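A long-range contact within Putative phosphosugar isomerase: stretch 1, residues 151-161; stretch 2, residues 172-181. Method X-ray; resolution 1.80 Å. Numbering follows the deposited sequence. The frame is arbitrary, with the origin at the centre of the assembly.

Stretch 1, residues 151-161: KLNLMLLGLQI
Stretch 2, residues 172-181: KYNEEINKIL

Two nearly antiparallel helices of one chain pack through a small apolar seam, centred on Leu-159 and closed at one end by a single hydrogen bond. Both stretches are helical throughout, and both helices run on past the residues described. Phi lies between -49° and -68°, psi between -35° and -56°. The N-to-C directions make an angle of 165°, and the axes approach to 10.5 Å. Backbone N-to-O bonds from residue i to i-4 run along each helix. Gly-158 N to Leu-154 O is the longest, at 3.3 Å.

The register is set by three CA pairs. The CA atoms of Leu-152 and Ile-180 are 8.7 Å apart, and those of Leu-156 and Ile-177 are 8.6 Å apart. The helices come nearer at Leu-159 and Tyr-173, where CA to CA is 6.5 Å. Together the two stretches bury 392 Å².

Leu-159 is the knob. Its CA-to-CB bond points toward the second helix, and its side chain (chi1 m, chi2 t) sits among Tyr-173, Glu-176, Ile-177 and Ile-180. Leu-159 CD1 lies 4.0 Å from Ile-177 CD1 and 3.9 Å from Ile-180 CD1. Leu-159 CD2 is 3.9 Å from Glu-176 CB. Leu-159 CB is 3.6 Å from Tyr-173 CE2. A branched, uncharged side chain suits this hole, since it can touch several neighbours at once.

The CA-to-CB bond of Ile-180 (m, t) also points toward the facing helix. Ile-180 CG2 meets Leu-152 CD1 at 3.8 Å. The CA-to-CB bond of Leu-152 is sideways, but its t, p rotamer brings its end nearer. Leu-156 (m, t) behaves likewise, and its CD2 is 3.6 Å from Ile-177 CD1. Ile-177 is m, m; its CB also starts sideways and its end comes nearer. The CA-to-CB bond of selenomethionine Met-155 (m, t, t) points toward the second helix, but its nearest approach, Met-155 SE to Ile-180 CD1, is 4.7 Å.

Tyr-173 closes the other end. Chi1 is t and chi2 is -85°; its CB starts sideways and the ring reaches in. Leu-159 O lies at the ring edge, near its plane, 3.5 Å from Tyr-173 CD2. The hydroxyl reaches Gln-160, whose NE2 donates to Tyr-173 OH at 2.8 Å with an N-H...acceptor angle of 149°. Gln-160 has chi1 m, chi2 -90° and chi3 -35°, which carry the amide from a sideways start to the hydroxyl. Both residues are buried, so the bond pairs polar groups away from solvent. The ring itself supplies apolar surface to Leu-159.

Glu-176 combines two roles. Its CB points toward the first helix and packs on Leu-159, while chi values of -64°, -51° and -52° lead the carboxylate away. Within its own helix, Glu-176 OE2 forms salt bridges with Lys-172 NZ at 2.8 Å and Lys-179 NZ at 3.0 Å. The charge is thus met outside the seam. Lys-172 is t, p, t, t and Lys-179 is m, t, t, t; both are partly exposed, as suits their long charged chains.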

# COMPACT_ATOMS: atom_id res chain seq x y z
N LYS B 151 -43.08 -1.40 24.07
CA LYS B 151 -43.29 -0.34 23.09
C LYS B 151 -42.77 -0.77 21.70
O LYS B 151 -43.45 -0.59 20.71
CB LYS B 151 -42.60 0.94 23.50
CG LYS B 151 -43.20 1.61 24.74
CD LYS B 151 -42.57 2.99 24.94
CE LYS B 151 -41.09 2.94 25.39
NZ LYS B 151 -40.57 4.28 25.72
N LEU B 152 -41.56 -1.34 21.65
CA LEU B 152 -41.00 -1.82 20.39
C LEU B 152 -41.91 -2.86 19.76
O LEU B 152 -42.21 -2.80 18.57
CB LEU B 152 -39.62 -2.43 20.59
CG LEU B 152 -38.88 -3.00 19.37
CD1 LEU B 152 -38.74 -1.99 18.23
CD2 LEU B 152 -37.48 -3.44 19.82
N ASN B 153 -42.36 -3.82 20.56
CA ASN B 153 -43.23 -4.92 20.10
C ASN B 153 -44.53 -4.41 19.46
O ASN B 153 -44.97 -4.91 18.42
CB ASN B 153 -43.55 -5.89 21.26
CG ASN B 153 -43.33 -7.34 20.88
OD1 ASN B 153 -42.29 -7.68 20.30
ND2 ASN B 153 -44.27 -8.21 21.22
N LEU B 154 -45.12 -3.39 20.09
CA LEU B 154 -46.29 -2.69 19.57
C LEU B 154 -46.00 -1.96 18.23
O LEU B 154 -46.83 -1.96 17.33
CB LEU B 154 -46.82 -1.69 20.58
CG LEU B 154 -47.57 -2.27 21.78
CD1 LEU B 154 -47.65 -1.25 22.90
CD2 LEU B 154 -48.95 -2.75 21.35
N MSE B 155 -44.84 -1.33 18.13
CA MSE B 155 -44.47 -0.67 16.90
C MSE B 155 -44.28 -1.71 15.78
O MSE B 155 -44.68 -1.45 14.66
CB MSE B 155 -43.21 0.17 17.07
CG MSE B 155 -43.43 1.40 17.91
SE MSE B 155 -41.78 2.41 18.01
CE MSE B 155 -42.42 4.10 18.70
N LEU B 156 -43.60 -2.81 16.09
CA LEU B 156 -43.35 -3.88 15.12
C LEU B 156 -44.68 -4.45 14.60
O LEU B 156 -44.84 -4.59 13.38
CB LEU B 156 -42.46 -4.96 15.71
CG LEU B 156 -41.02 -4.44 15.86
CD1 LEU B 156 -40.18 -5.41 16.65
CD2 LEU B 156 -40.38 -4.15 14.49
N LEU B 157 -45.62 -4.70 15.50
CA LEU B 157 -46.99 -5.14 15.12
C LEU B 157 -47.54 -4.23 14.03
O LEU B 157 -48.05 -4.73 13.01
CB LEU B 157 -47.95 -5.16 16.31
CG LEU B 157 -49.45 -5.45 16.03
CD1 LEU B 157 -49.64 -6.87 15.43
CD2 LEU B 157 -50.29 -5.22 17.31
N GLY B 158 -47.47 -2.92 14.27
CA GLY B 158 -47.92 -1.91 13.32
C GLY B 158 -47.22 -2.03 11.99
O GLY B 158 -47.86 -2.16 10.95
N LEU B 159 -45.89 -2.00 12.02
CA LEU B 159 -45.07 -2.09 10.81
C LEU B 159 -45.34 -3.35 9.97
O LEU B 159 -45.37 -3.29 8.73
CB LEU B 159 -43.58 -1.98 11.20
CG LEU B 159 -43.11 -0.57 11.59
CD1 LEU B 159 -41.68 -0.58 12.21
CD2 LEU B 159 -43.15 0.35 10.35
N GLN B 160 -45.50 -4.48 10.65
CA GLN B 160 -45.77 -5.79 10.05
C GLN B 160 -47.14 -5.82 9.39
O GLN B 160 -47.29 -6.37 8.30
CB GLN B 160 -45.65 -6.87 11.12
CG GLN B 160 -44.18 -7.15 11.56
CD GLN B 160 -43.51 -8.23 10.72
OE1 GLN B 160 -44.15 -9.18 10.31
NE2 GLN B 160 -42.19 -8.10 10.52
N ILE B 161 -48.12 -5.21 10.04
CA ILE B 161 -49.47 -5.10 9.48
C ILE B 161 -49.41 -4.18 8.28
O ILE B 161 -49.86 -4.55 7.21
CB ILE B 161 -50.48 -4.54 10.48
CG1 ILE B 161 -50.81 -5.58 11.55
CG2 ILE B 161 -51.78 -4.17 9.78
CD1 ILE B 161 -51.54 -4.98 12.74
N LYS B 172 -39.73 0.71 2.65
CA LYS B 172 -40.17 1.65 3.68
C LYS B 172 -40.17 0.96 5.04
O LYS B 172 -39.72 1.56 6.00
CB LYS B 172 -41.55 2.25 3.37
CG LYS B 172 -42.06 3.27 4.42
CD LYS B 172 -41.21 4.54 4.50
CE LYS B 172 -41.79 5.53 5.53
NZ LYS B 172 -40.86 6.68 5.82
N TYR B 173 -40.63 -0.29 5.11
CA TYR B 173 -40.51 -1.11 6.32
C TYR B 173 -39.04 -1.14 6.76
O TYR B 173 -38.72 -0.78 7.87
CB TYR B 173 -41.02 -2.54 6.09
CG TYR B 173 -40.86 -3.46 7.29
CD1 TYR B 173 -39.67 -4.14 7.52
CD2 TYR B 173 -41.89 -3.65 8.20
CE1 TYR B 173 -39.51 -4.97 8.63
CE2 TYR B 173 -41.74 -4.48 9.31
CZ TYR B 173 -40.54 -5.13 9.52
OH TYR B 173 -40.38 -5.95 10.63
N ASN B 174 -38.15 -1.57 5.88
CA ASN B 174 -36.72 -1.60 6.16
C ASN B 174 -36.15 -0.24 6.65
O ASN B 174 -35.35 -0.17 7.56
CB ASN B 174 -35.96 -2.01 4.90
CG ASN B 174 -34.48 -2.13 5.14
OD1 ASN B 174 -33.69 -1.26 4.74
ND2 ASN B 174 -34.10 -3.16 5.87
N GLU B 175 -36.56 0.84 6.02
CA GLU B 175 -36.11 2.16 6.43
C GLU B 175 -36.53 2.49 7.88
O GLU B 175 -35.75 3.06 8.63
CB GLU B 175 -36.69 3.22 5.52
CG GLU B 175 -36.29 4.63 5.89
CD GLU B 175 -36.76 5.68 4.90
OE1 GLU B 175 -37.50 5.34 3.95
OE2 GLU B 175 -36.41 6.86 5.10
N GLU B 176 -37.79 2.18 8.21
CA GLU B 176 -38.29 2.41 9.58
C GLU B 176 -37.57 1.52 10.60
O GLU B 176 -37.22 2.00 11.68
CB GLU B 176 -39.81 2.25 9.65
CG GLU B 176 -40.56 3.30 8.83
CD GLU B 176 -40.14 4.74 9.10
OE1 GLU B 176 -40.11 5.16 10.27
OE2 GLU B 176 -39.87 5.48 8.13
N ILE B 177 -37.32 0.26 10.25
CA ILE B 177 -36.51 -0.59 11.16
C ILE B 177 -35.14 0.05 11.40
O ILE B 177 -34.68 0.09 12.53
CB ILE B 177 -36.31 -1.99 10.61
CG1 ILE B 177 -37.65 -2.74 10.56
CG2 ILE B 177 -35.28 -2.74 11.46
CD1 ILE B 177 -38.39 -2.83 11.85
N ASN B 178 -34.52 0.57 10.35
CA ASN B 178 -33.21 1.21 10.48
C ASN B 178 -33.24 2.51 11.32
O ASN B 178 -32.29 2.76 12.06
CB ASN B 178 -32.53 1.33 9.12
CG ASN B 178 -31.88 0.00 8.71
OD1 ASN B 178 -30.84 -0.39 9.27
ND2 ASN B 178 -32.49 -0.71 7.78
N LYS B 179 -34.32 3.29 11.24
CA LYS B 179 -34.48 4.48 12.12
C LYS B 179 -34.60 4.07 13.60
O LYS B 179 -33.99 4.68 14.49
CB LYS B 179 -35.72 5.29 11.72
CG LYS B 179 -35.60 5.93 10.40
CD LYS B 179 -36.89 6.74 10.15
CE LYS B 179 -36.82 7.49 8.87
NZ LYS B 179 -38.16 7.97 8.55
N ILE B 180 -35.38 3.02 13.87
CA ILE B 180 -35.53 2.48 15.22
C ILE B 180 -34.16 2.00 15.70
O ILE B 180 -33.77 2.28 16.82
CB ILE B 180 -36.55 1.31 15.25
CG1 ILE B 180 -37.97 1.83 14.97
CG2 ILE B 180 -36.53 0.58 16.56
CD1 ILE B 180 -39.00 0.70 14.69
N LEU B 181 -33.42 1.32 14.83
CA LEU B 181 -32.06 0.86 15.20
C LEU B 181 -31.13 2.05 15.50
O LEU B 181 -30.29 1.98 16.40
CB LEU B 181 -31.48 -0.05 14.10
CG LEU B 181 -32.08 -1.45 14.02
CD1 LEU B 181 -31.54 -2.19 12.77
CD2 LEU B 181 -31.78 -2.26 15.31